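Local coordinates for protein beta-mannosidase (Trichoderma harzianum, PDB 4CVU) that probably removes beta-linked mannose from the non-reducing ends of oligosaccharides and glycoconjugates, as a glycoside hydrolase of family 2, at residues W106-G111 / Y227-D232; Y115-F120 / V125-N130; R133-D138 / K461-G466. All blocks are in the same frame, centred on the assembly; numbering follows the deposited sequence.

Contact 1: residues W106-G111 / Y227-D232; sequences WLVFDG and YSLNTD
Val-108 and Leu-229 bring the two backbones nearest, yet their CA atoms stay 8.3 Å apart. That spacing is too wide for strand pairing, and no hydrogen bond crosses between 106-111 and 227-232. Strand 103-109 belongs to a four-stranded antiparallel sheet, whereas 227-232 begins the edge strand of a seven-stranded one, so between these segments only side chains touch. At Leu-229 the edge strand departs from extended geometry, with psi at -47°, a local bend in the chain.

Val-108 carries the contact on its side, its two methyl groups dividing the partners between them. CG1, anti to the backbone N (chi1 -177°), reaches CD2 of Leu-229 at 4.0 Å and also lies 4.1 Å from OH of Tyr-227. CG2, on the branch beside the backbone N, meets CE2 of the same tyrosine at 4.1 Å, coming at the ring obliquely. A beta-branched residue suits this place because its forked end fills the space between a ring and a leucine methyl without a long, flexible chain. Tyr-227 and Leu-229, two apart on the edge strand, both offer carbon to it, Leu-229 through the end of its side chain.

Polar groups close the contact at its margin: the side-chain NE2 of Gln-134 is hydrogen-bonded both to Asp-110 OD1 and to the backbone oxygen of Leu-229, and Asp-110 also forms a salt bridge with Arg-216. This is loose packing between domains, here joining the galactose-binding-like beta sandwich to the immunoglobulin-like domain that follows it in family 2 glycosidases.

Contact 2: residues Y115-F120 / V125-N130; sequences YATVKF and VGTPDN. With NA (sodium ion), chain B; NAG (2-acetamido-2-deoxy-beta-D-glucopyranose), chain C; MAN (alpha-D-mannopyranose), chain D; NAG (2-acetamido-2-deoxy-beta-D-glucopyranose), chain E.
Val-118 and Gly-126 form the antiparallel hydrogen-bonded pair of a beta hairpin at the edge of the galactose-binding-like sandwich, and a classic beta bulge interrupts it where Val-125 and Gly-126 both face Val-118. Three backbone hydrogen bonds hold the two segments antiparallel: Val-118 N to Gly-126 O (2.8 Å, 168° at the hydrogen), Val-125 N to Val-118 O (2.9 Å) and, past the strand's end, Ala-116 N to Pro-128 O (3.1 Å). A CA-H...O contact from Thr-127 CA to Ala-116 O, 3.2 Å, fills in between them.

Apolar packing centres on Pro-128. The side chains of Pro-128 and Val-118 cross at about a right angle, Val-118 CG2 lying 3.8 Å from Pro-128 CD, and Pro-128 CG also approaches the small Ala-116 CB. Proline suits this place just past the strand, as it has no N-H to leave without a partner.

Sugars of an attached glycan run along the hairpin: Thr-117 OG1 donates to O6 of an N-acetylglucosamine at 2.9 Å, while the methyl of Thr-127 rests against the next one. Tyr-115 lays CD1 and CE1 against Asp-129 CB, ring and carboxylate planes 59° apart. With CG between backbone N and carbonyl carbon (chi1 61°), Asp-129 turns OD2 to two partners, the sodium ion at 2.6 Å and a mannose O4 that donates to it at 2.7 Å.

Contact 3: residues R133-D138 / K461-G466; sequences RQWFYD and KANVVG. With MAN (alpha-D-mannopyranose), chain F.
Helix 458-475 connects two parallel strands of the catalytic barrel expected in family 2, and Arg-133, just ahead of strand 135-138 in the galactose-binding-like domain, reaches across to Asn-463 and Gly-466 on it. The arginine chain bends at its third torsion (chi3 79°), which lays the guanidinium flat along the helix. Gly-466 CA sits over one face of that group, 3.5 Å above the plane, and the CH2 corner of Trp-135 lies over the opposite face at 3.2 Å, both offset toward the rim. Glycine is the residue for this place because a CB would run into Arg-133 CZ.

At the guanidinium edge NH1 donates to Asn-463 OD1 (3.0 Å, 153° at the hydrogen). The acceptor lies close to the guanidinium plane, but the donor stands 37° out of the amide's own plane, so the bond misses the lone-pair direction. OD1 also takes a hydrogen bond from Asn-130 ND2, and Asn-463 ND2 gives one to Asp-129 O. Both ends of the amide are thus in use, which fixes its rotation.

A water accepts from Arg-133 NE at 3.0 Å, donates to Gly-466 O at 2.7 Å, and lies 2.8 Å from O4 of a glycan mannose. With a leucine in place of Arg-133, Asn-463 OD1 and this water would each lose a donor, and a gap would probably open between Trp-135 and Gly-466. Between the two segments the one direct hydrogen bond goes to a neutral amide oxygen and a second link runs through water, so polar bonding and flat packing, not an ion pair, join them.

From the N terminus, strand 103-109 supplies the first half of contact 1, and the chain then passes through a short loop into the hairpin of contact 2, whose short loop closes by 130. Residues 133-138 follow, returning beside strand 103-109 in the same sheet, where Phe-109 N and Trp-135 O probably share a hydrogen bond. Contact 1 closes only at 227-232, so it encloses all of contact 2. Contact 3 opens within that span but closes far later, at 461-466, and therefore crosses contact 1. Contact 2 stays within the sandwich, contact 1 ties it to the immunoglobulin-like domain, and contact 3 ties it to the catalytic barrel.

Contact 1: residues W106-G111 / Y227-D232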
loop_
_atom_site.group_PDB
_atom_site.type_symbol
_atom_site.label_atom_id
_atom_site.label_comp_id
_atom_site.label_asym_id
_atom_site.label_seq_id
_atom_site.Cartn_x
_atom_site.Cartn_y
_atom_site.Cartn_z
ATOM N N TRP A 106 28.338 1.224 -37.605
ATOM C CA TRP A 106 27.180 0.350 -37.423
ATOM C C TRP A 106 26.447 0.606 -36.097
ATOM O O TRP A 106 27.061 0.921 -35.083
ATOM C CB TRP A 106 27.623 -1.117 -37.447
ATOM C CG TRP A 106 28.113 -1.582 -38.777
ATOM C CD1 TRP A 106 29.390 -1.471 -39.267
ATOM C CD2 TRP A 106 27.349 -2.241 -39.792
ATOM N NE1 TRP A 106 29.467 -2.022 -40.525
ATOM C CE2 TRP A 106 28.229 -2.499 -40.876
ATOM C CE3 TRP A 106 26.011 -2.627 -39.901
ATOM C CZ2 TRP A 106 27.804 -3.135 -42.052
ATOM C CZ3 TRP A 106 25.583 -3.263 -41.041
ATOM C CH2 TRP A 106 26.483 -3.503 -42.131
ATOM N N LEU A 107 25.128 0.462 -36.139
ATOM C CA LEU A 107 24.322 0.306 -34.926
ATOM C C LEU A 107 24.127 -1.185 -34.713
ATOM O O LEU A 107 23.693 -1.898 -35.619
ATOM C CB LEU A 107 22.956 0.982 -35.074
ATOM C CG LEU A 107 22.946 2.470 -35.415
ATOM C CD1 LEU A 107 21.523 2.979 -35.576
ATOM C CD2 LEU A 107 23.678 3.258 -34.351
ATOM N N VAL A 108 24.443 -1.656 -33.515
ATOM C CA VAL A 108 24.186 -3.049 -33.162
ATOM C C VAL A 108 23.265 -3.091 -31.951
ATOM O O VAL A 108 23.609 -2.570 -30.899
ATOM C CB VAL A 108 25.482 -3.834 -32.879
ATOM C CG1 VAL A 108 25.161 -5.295 -32.602
ATOM C CG2 VAL A 108 26.441 -3.743 -34.075
ATOM N N PHE A 109 22.109 -3.725 -32.128
ATOM C CA PHE A 109 21.070 -3.816 -31.090
ATOM C C PHE A 109 20.828 -5.270 -30.729
ATOM O O PHE A 109 20.357 -6.055 -31.555
ATOM C CB PHE A 109 19.754 -3.213 -31.587
ATOM C CG PHE A 109 19.816 -1.733 -31.873
ATOM C CD1 PHE A 109 19.955 -0.821 -30.837
ATOM C CD2 PHE A 109 19.687 -1.253 -33.170
ATOM C CE1 PHE A 109 19.986 0.538 -31.067
ATOM C CE2 PHE A 109 19.717 0.114 -33.419
ATOM C CZ PHE A 109 19.880 1.008 -32.372
ATOM N N ASP A 110 21.170 -5.649 -29.508
ATOM C CA ASP A 110 20.960 -7.031 -29.089
ATOM C C ASP A 110 19.472 -7.326 -28.775
ATOM O O ASP A 110 19.058 -8.507 -28.742
ATOM C CB ASP A 110 21.847 -7.396 -27.901
ATOM C CG ASP A 110 23.318 -7.436 -28.260
ATOM O OD1 ASP A 110 23.700 -7.204 -29.432
ATOM O OD2 ASP A 110 24.112 -7.668 -27.351
ATOM N N GLY A 111 18.667 -6.274 -28.600
ATOM C CA GLY A 111 17.224 -6.479 -28.464
ATOM C C GLY A 111 16.417 -5.199 -28.387
ATOM O O GLY A 111 16.718 -4.310 -27.577
ATOM N N TYR A 227 34.267 -6.911 -35.966
ATOM C CA TYR A 227 33.402 -6.931 -34.773
ATOM C C TYR A 227 32.585 -8.227 -34.699
ATOM O O TYR A 227 31.966 -8.622 -35.671
ATOM C CB TYR A 227 32.456 -5.733 -34.771
ATOM C CG TYR A 227 31.433 -5.851 -33.660
ATOM C CD1 TYR A 227 31.780 -5.589 -32.345
ATOM C CD2 TYR A 227 30.147 -6.289 -33.927
ATOM C CE1 TYR A 227 30.858 -5.733 -31.311
ATOM C CE2 TYR A 227 29.226 -6.452 -32.908
ATOM C CZ TYR A 227 29.575 -6.159 -31.606
ATOM O OH TYR A 227 28.629 -6.314 -30.600
ATOM N N SER A 228 32.566 -8.861 -33.538
ATOM C CA SER A 228 31.867 -10.137 -33.369
ATOM C C SER A 228 30.376 -9.923 -33.058
ATOM O O SER A 228 30.034 -9.286 -32.070
ATOM C CB SER A 228 32.502 -10.934 -32.233
ATOM O OG SER A 228 31.753 -12.097 -31.987
ATOM N N LEU A 229 29.503 -10.460 -33.905
ATOM C CA LEU A 229 28.057 -10.389 -33.676
ATOM C C LEU A 229 27.532 -11.522 -32.807
ATOM O O LEU A 229 26.750 -11.291 -31.882
ATOM C CB LEU A 229 27.300 -10.435 -35.010
ATOM C CG LEU A 229 27.321 -9.142 -35.814
ATOM C CD1 LEU A 229 26.984 -9.414 -37.264
ATOM C CD2 LEU A 229 26.382 -8.103 -35.213
ATOM N N ASN A 230 27.950 -12.740 -33.124
ATOM C CA ASN A 230 27.352 -13.963 -32.578
ATOM C C ASN A 230 28.271 -15.160 -32.938
ATOM O O ASN A 230 28.911 -15.165 -33.993
ATOM C CB ASN A 230 25.956 -14.181 -33.182
ATOM C CG ASN A 230 25.166 -15.269 -32.478
ATOM O OD1 ASN A 230 25.461 -15.620 -31.345
ATOM N ND2 ASN A 230 24.122 -15.781 -33.138
ATOM N N THR A 231 28.317 -16.174 -32.079
ATOM C CA THR A 231 29.244 -17.305 -32.259
ATOM C C THR A 231 28.575 -18.628 -31.882
ATOM O O THR A 231 28.112 -18.795 -30.751
ATOM C CB THR A 231 30.506 -17.097 -31.404
ATOM O OG1 THR A 231 31.208 -15.909 -31.839
ATOM C CG2 THR A 231 31.445 -18.298 -31.511
ATOM N N ASP A 232 28.505 -19.551 -32.843
ATOM C CA ASP A 232 27.942 -20.886 -32.630
ATOM C C ASP A 232 29.102 -21.836 -32.395
ATOM O O ASP A 232 29.929 -22.044 -33.308
ATOM C CB ASP A 232 27.105 -21.301 -33.843
ATOM C CG ASP A 232 26.407 -22.673 -33.660
ATOM O OD1 ASP A 232 26.851 -23.507 -32.821
ATOM O OD2 ASP A 232 25.422 -22.927 -34.416
#

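Contact 2: residues Y115-F120 / V125-N130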
loop_
_atom_site.group_PDB
_atom_site.type_symbol
_atom_site.label_atom_id
_atom_site.label_comp_id
_atom_site.label_asym_id
_atom_site.label_seq_id
_atom_site.Cartn_x
_atom_site.Cartn_y
_atom_site.Cartn_z
ATOM N N TYR A 115 8.154 -3.506 -32.293
ATOM C CA TYR A 115 8.040 -2.680 -33.498
ATOM C C TYR A 115 8.644 -1.313 -33.186
ATOM O O TYR A 115 8.210 -0.637 -32.248
ATOM C CB TYR A 115 6.602 -2.476 -33.943
ATOM C CG TYR A 115 5.800 -3.720 -34.299
ATOM C CD1 TYR A 115 5.984 -4.380 -35.505
ATOM C CD2 TYR A 115 4.819 -4.191 -33.448
ATOM C CE1 TYR A 115 5.222 -5.518 -35.829
ATOM C CE2 TYR A 115 4.035 -5.285 -33.772
ATOM C CZ TYR A 115 4.245 -5.969 -34.943
ATOM O OH TYR A 115 3.455 -7.092 -35.226
ATOM N N ALA A 116 9.649 -0.915 -33.961
ATOM C CA ALA A 116 10.370 0.332 -33.724
ATOM C C ALA A 116 10.753 1.005 -35.063
ATOM O O ALA A 116 10.775 0.386 -36.123
ATOM C CB ALA A 116 11.608 0.064 -32.897
ATOM N N THR A 117 11.027 2.291 -34.983
ATOM C CA THR A 117 11.530 3.031 -36.123
ATOM C C THR A 117 12.832 3.675 -35.649
ATOM O O THR A 117 12.811 4.539 -34.780
ATOM C CB THR A 117 10.510 4.091 -36.588
ATOM O OG1 THR A 117 9.288 3.445 -36.957
ATOM C CG2 THR A 117 11.036 4.895 -37.786
ATOM N N VAL A 118 13.955 3.221 -36.194
ATOM C CA VAL A 118 15.260 3.714 -35.774
ATOM C C VAL A 118 15.678 4.858 -36.701
ATOM O O VAL A 118 15.601 4.715 -37.930
ATOM C CB VAL A 118 16.315 2.589 -35.835
ATOM C CG1 VAL A 118 17.655 3.079 -35.301
ATOM C CG2 VAL A 118 15.849 1.359 -35.062
ATOM N N LYS A 119 16.109 5.974 -36.109
ATOM C CA LYS A 119 16.582 7.137 -36.844
ATOM C C LYS A 119 17.946 7.580 -36.360
ATOM O O LYS A 119 18.208 7.619 -35.165
ATOM C CB LYS A 119 15.636 8.328 -36.709
ATOM C CG LYS A 119 14.353 8.216 -37.495
ATOM C CD LYS A 119 13.631 9.554 -37.521
ATOM C CE LYS A 119 12.166 9.378 -37.884
ATOM N NZ LYS A 119 11.548 10.631 -38.407
ATOM N N PHE A 120 18.802 7.953 -37.303
ATOM C CA PHE A 120 20.141 8.414 -36.996
ATOM C C PHE A 120 20.379 9.683 -37.822
ATOM O O PHE A 120 20.306 9.665 -39.062
ATOM C CB PHE A 120 21.177 7.320 -37.306
ATOM C CG PHE A 120 22.539 7.592 -36.731
ATOM C CD1 PHE A 120 22.805 7.347 -35.401
ATOM C CD2 PHE A 120 23.548 8.109 -37.514
ATOM C CE1 PHE A 120 24.055 7.586 -34.863
ATOM C CE2 PHE A 120 24.804 8.360 -36.981
ATOM C CZ PHE A 120 25.063 8.096 -35.662
ATOM N N VAL A 125 16.768 4.605 -40.611
ATOM C CA VAL A 125 17.758 3.627 -41.038
ATOM C C VAL A 125 17.284 2.175 -40.830
ATOM O O VAL A 125 17.900 1.240 -41.343
ATOM C CB VAL A 125 19.100 3.890 -40.331
ATOM C CG1 VAL A 125 20.114 2.819 -40.661
ATOM C CG2 VAL A 125 19.655 5.244 -40.737
ATOM N N GLY A 126 16.192 1.984 -40.081
ATOM C CA GLY A 126 15.668 0.636 -39.852
ATOM C C GLY A 126 14.318 0.581 -39.169
ATOM O O GLY A 126 13.957 1.498 -38.453
ATOM N N THR A 127 13.574 -0.497 -39.409
ATOM C CA THR A 127 12.258 -0.682 -38.798
ATOM C C THR A 127 12.098 -2.093 -38.224
ATOM O O THR A 127 11.315 -2.890 -38.759
ATOM C CB THR A 127 11.092 -0.375 -39.776
ATOM O OG1 THR A 127 11.207 -1.171 -40.955
ATOM C CG2 THR A 127 11.077 1.086 -40.145
ATOM N N PRO A 128 12.839 -2.391 -37.123
ATOM C CA PRO A 128 12.836 -3.706 -36.471
ATOM C C PRO A 128 11.439 -4.172 -36.051
ATOM O O PRO A 128 10.610 -3.359 -35.611
ATOM C CB PRO A 128 13.723 -3.518 -35.226
ATOM C CG PRO A 128 14.249 -2.130 -35.246
ATOM C CD PRO A 128 13.788 -1.448 -36.501
ATOM N N ASP A 129 11.176 -5.465 -36.178
ATOM C CA ASP A 129 9.893 -6.021 -35.743
ATOM C C ASP A 129 9.994 -7.405 -35.110
ATOM O O ASP A 129 9.171 -8.274 -35.366
ATOM C CB ASP A 129 8.930 -6.055 -36.918
ATOM C CG ASP A 129 9.430 -6.933 -38.062
ATOM O OD1 ASP A 129 10.608 -7.360 -38.054
ATOM O OD2 ASP A 129 8.607 -7.198 -38.955
ATOM N N ASN A 130 11.016 -7.602 -34.287
ATOM C CA ASN A 130 11.197 -8.869 -33.577
ATOM C C ASN A 130 11.965 -8.660 -32.299
ATOM O O ASN A 130 13.144 -8.309 -32.310
ATOM C CB ASN A 130 11.909 -9.912 -34.464
ATOM C CG ASN A 130 11.761 -11.339 -33.930
ATOM O OD1 ASN A 130 11.884 -11.589 -32.723
ATOM N ND2 ASN A 130 11.532 -12.285 -34.823
HETATM NA NA NA B . 9.011 -8.500 -41.168
HETATM C C1 NAG C . 4.582 4.461 -33.656
HETATM C C2 NAG C . 4.702 5.540 -34.762
HETATM C C3 NAG C . 4.617 4.900 -36.140
HETATM C C4 NAG C . 5.554 3.703 -36.280
HETATM C C5 NAG C . 5.447 2.747 -35.064
HETATM C C6 NAG C . 6.518 1.634 -35.094
HETATM C C7 NAG C . 3.924 7.744 -34.116
HETATM C C8 NAG C . 2.806 8.738 -34.001
HETATM N N2 NAG C . 3.655 6.548 -34.632
HETATM O O3 NAG C . 4.931 5.892 -37.107
HETATM O O4 NAG C . 5.192 3.003 -37.462
HETATM O O5 NAG C . 5.565 3.461 -33.846
HETATM O O6 NAG C . 7.815 2.137 -34.819
HETATM O O7 NAG C . 5.032 8.050 -33.733
HETATM C C1 MAN D . 3.606 -5.923 -42.467
HETATM C C2 MAN D . 3.287 -7.248 -41.780
HETATM C C3 MAN D . 3.883 -7.260 -40.370
HETATM C C4 MAN D . 5.377 -6.920 -40.416
HETATM C C5 MAN D . 5.571 -5.574 -41.127
HETATM C C6 MAN D . 7.039 -5.173 -41.278
HETATM O O2 MAN D . 3.821 -8.332 -42.518
HETATM O O3 MAN D . 3.685 -8.531 -39.813
HETATM O O4 MAN D . 5.917 -6.871 -39.121
HETATM O O5 MAN D . 4.995 -5.643 -42.417
HETATM O O6 MAN D . 7.156 -3.820 -41.664
HETATM C C1 NAG E . 6.310 2.910 -38.384
HETATM C C2 NAG E . 6.077 1.780 -39.387
HETATM C C3 NAG E . 7.231 1.679 -40.393
HETATM C C4 NAG E . 7.568 3.037 -40.986
HETATM C C5 NAG E . 7.753 4.065 -39.856
HETATM C C6 NAG E . 8.053 5.453 -40.402
HETATM C C7 NAG E . 4.861 -0.173 -38.478
HETATM C C8 NAG E . 3.550 0.371 -38.868
HETATM N N2 NAG E . 5.960 0.506 -38.716
HETATM O O3 NAG E . 6.930 0.734 -41.394
HETATM O O4 NAG E . 8.773 2.884 -41.715
HETATM O O5 NAG E . 6.562 4.130 -39.088
HETATM O O6 NAG E . 6.885 5.852 -41.065
HETATM O O7 NAG E . 4.910 -1.265 -37.884
HETATM O O HOH W 1 10.206 -6.699 -41.125
#

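Contact 3: residues R133-D138 / K461-G466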
loop_
_atom_site.group_PDB
_atom_site.type_symbol
_atom_site.label_atom_id
_atom_site.label_comp_id
_atom_site.label_asym_id
_atom_site.label_seq_id
_atom_site.Cartn_x
_atom_site.Cartn_y
_atom_site.Cartn_z
ATOM N N ARG A 133 15.486 -10.818 -31.911
ATOM C CA ARG A 133 16.563 -10.692 -32.918
ATOM C C ARG A 133 17.571 -9.599 -32.604
ATOM O O ARG A 133 17.232 -8.565 -32.035
ATOM C CB ARG A 133 15.995 -10.438 -34.326
ATOM C CG ARG A 133 15.424 -11.681 -34.968
ATOM C CD ARG A 133 14.787 -11.427 -36.303
ATOM N NE ARG A 133 15.747 -11.304 -37.414
ATOM C CZ ARG A 133 15.406 -11.004 -38.660
ATOM N NH1 ARG A 133 14.131 -10.791 -38.970
ATOM N NH2 ARG A 133 16.337 -10.912 -39.610
ATOM N N GLN A 134 18.822 -9.863 -33.001
ATOM C CA GLN A 134 19.874 -8.868 -32.986
ATOM C C GLN A 134 19.760 -8.116 -34.302
ATOM O O GLN A 134 19.755 -8.739 -35.387
ATOM C CB GLN A 134 21.234 -9.549 -32.911
ATOM C CG GLN A 134 22.444 -8.626 -32.921
ATOM C CD GLN A 134 23.737 -9.412 -32.776
ATOM O OE1 GLN A 134 23.983 -10.350 -33.541
ATOM N NE2 GLN A 134 24.582 -9.020 -31.817
ATOM N N TRP A 135 19.653 -6.791 -34.215
ATOM C CA TRP A 135 19.539 -5.966 -35.407
ATOM C C TRP A 135 20.797 -5.129 -35.555
ATOM O O TRP A 135 21.346 -4.659 -34.563
ATOM C CB TRP A 135 18.302 -5.054 -35.311
ATOM C CG TRP A 135 16.974 -5.784 -35.174
ATOM C CD1 TRP A 135 16.238 -5.946 -34.020
ATOM C CD2 TRP A 135 16.210 -6.416 -36.215
ATOM N NE1 TRP A 135 15.082 -6.638 -34.287
ATOM C CE2 TRP A 135 15.042 -6.941 -35.623
ATOM C CE3 TRP A 135 16.388 -6.572 -37.595
ATOM C CZ2 TRP A 135 14.077 -7.629 -36.360
ATOM C CZ3 TRP A 135 15.418 -7.250 -38.315
ATOM C CH2 TRP A 135 14.282 -7.769 -37.700
ATOM N N PHE A 136 21.245 -4.942 -36.799
ATOM C CA PHE A 136 22.386 -4.074 -37.097
ATOM C C PHE A 136 22.175 -3.274 -38.394
ATOM O O PHE A 136 21.653 -3.783 -39.372
ATOM C CB PHE A 136 23.671 -4.879 -37.191
ATOM C CG PHE A 136 23.530 -6.144 -37.988
ATOM C CD1 PHE A 136 23.085 -7.302 -37.384
ATOM C CD2 PHE A 136 23.821 -6.162 -39.330
ATOM C CE1 PHE A 136 22.946 -8.464 -38.100
ATOM C CE2 PHE A 136 23.677 -7.322 -40.059
ATOM C CZ PHE A 136 23.234 -8.476 -39.434
ATOM N N TYR A 137 22.569 -2.004 -38.355
ATOM C CA TYR A 137 22.286 -1.057 -39.419
ATOM C C TYR A 137 23.523 -0.226 -39.716
ATOM O O TYR A 137 24.179 0.267 -38.813
ATOM C CB TYR A 137 21.125 -0.144 -39.021
ATOM C CG TYR A 137 19.851 -0.882 -38.655
ATOM C CD1 TYR A 137 19.111 -1.532 -39.632
ATOM C CD2 TYR A 137 19.385 -0.923 -37.334
ATOM C CE1 TYR A 137 17.953 -2.218 -39.330
ATOM C CE2 TYR A 137 18.215 -1.598 -37.016
ATOM C CZ TYR A 137 17.509 -2.259 -38.011
ATOM O OH TYR A 137 16.355 -2.938 -37.716
ATOM N N ASP A 138 23.844 -0.098 -41.000
ATOM C CA ASP A 138 24.983 0.705 -41.443
ATOM C C ASP A 138 24.540 2.164 -41.544
ATOM O O ASP A 138 23.755 2.510 -42.415
ATOM C CB ASP A 138 25.492 0.183 -42.792
ATOM C CG ASP A 138 26.856 0.771 -43.184
ATOM O OD1 ASP A 138 27.189 1.913 -42.771
ATOM O OD2 ASP A 138 27.590 0.065 -43.924
ATOM N N LYS A 461 7.341 -16.138 -41.663
ATOM C CA LYS A 461 8.387 -17.167 -41.626
ATOM C C LYS A 461 9.794 -16.590 -41.729
ATOM O O LYS A 461 10.688 -16.973 -40.956
ATOM C CB LYS A 461 8.187 -18.178 -42.735
ATOM C CG LYS A 461 9.191 -19.311 -42.737
ATOM C CD LYS A 461 9.193 -20.074 -44.072
ATOM C CE LYS A 461 7.921 -20.885 -44.245
ATOM N NZ LYS A 461 7.716 -21.273 -45.660
ATOM N N ALA A 462 10.012 -15.698 -42.682
ATOM C CA ALA A 462 11.354 -15.120 -42.832
ATOM C C ALA A 462 11.797 -14.477 -41.498
ATOM O O ALA A 462 12.926 -14.650 -41.077
ATOM C CB ALA A 462 11.395 -14.109 -43.964
ATOM N N ASN A 463 10.870 -13.785 -40.834
ATOM C CA ASN A 463 11.143 -13.142 -39.546
ATOM C C ASN A 463 11.465 -14.203 -38.482
ATOM O O ASN A 463 12.465 -14.114 -37.806
ATOM C CB ASN A 463 9.945 -12.272 -39.098
ATOM C CG ASN A 463 10.316 -11.247 -38.034
ATOM O OD1 ASN A 463 11.445 -11.167 -37.598
ATOM N ND2 ASN A 463 9.343 -10.465 -37.607
ATOM N N VAL A 464 10.637 -15.235 -38.409
ATOM C CA VAL A 464 10.875 -16.353 -37.479
ATOM C C VAL A 464 12.253 -16.970 -37.711
ATOM O O VAL A 464 13.000 -17.254 -36.769
ATOM C CB VAL A 464 9.772 -17.439 -37.608
ATOM C CG1 VAL A 464 10.191 -18.703 -36.892
ATOM C CG2 VAL A 464 8.454 -16.940 -37.018
ATOM N N VAL A 465 12.606 -17.192 -38.985
ATOM C CA VAL A 465 13.895 -17.801 -39.323
ATOM C C VAL A 465 15.050 -16.918 -38.851
ATOM O O VAL A 465 16.048 -17.422 -38.351
ATOM C CB VAL A 465 13.986 -18.102 -40.854
ATOM C CG1 VAL A 465 15.417 -18.344 -41.276
ATOM C CG2 VAL A 465 13.087 -19.294 -41.218
ATOM N N GLY A 466 14.907 -15.602 -38.959
ATOM C CA GLY A 466 15.923 -14.705 -38.385
ATOM C C GLY A 466 16.063 -15.015 -36.890
ATOM O O GLY A 466 17.168 -15.152 -36.368
HETATM C C1 MAN F . 21.171 -13.804 -42.589
HETATM C C2 MAN F . 21.080 -12.627 -41.632
HETATM C C3 MAN F . 20.882 -13.133 -40.207
HETATM C C4 MAN F . 19.667 -14.042 -40.118
HETATM C C5 MAN F . 19.741 -15.130 -41.193
HETATM C C6 MAN F . 18.462 -15.948 -41.301
HETATM O O2 MAN F . 19.977 -11.841 -41.995
HETATM O O3 MAN F . 20.762 -12.041 -39.343
HETATM O O4 MAN F . 19.673 -14.668 -38.839
HETATM O O5 MAN F . 20.002 -14.593 -42.488
HETATM O O6 MAN F . 18.676 -17.058 -42.172
HETATM O O HOH W 2 18.344 -12.839 -37.240
#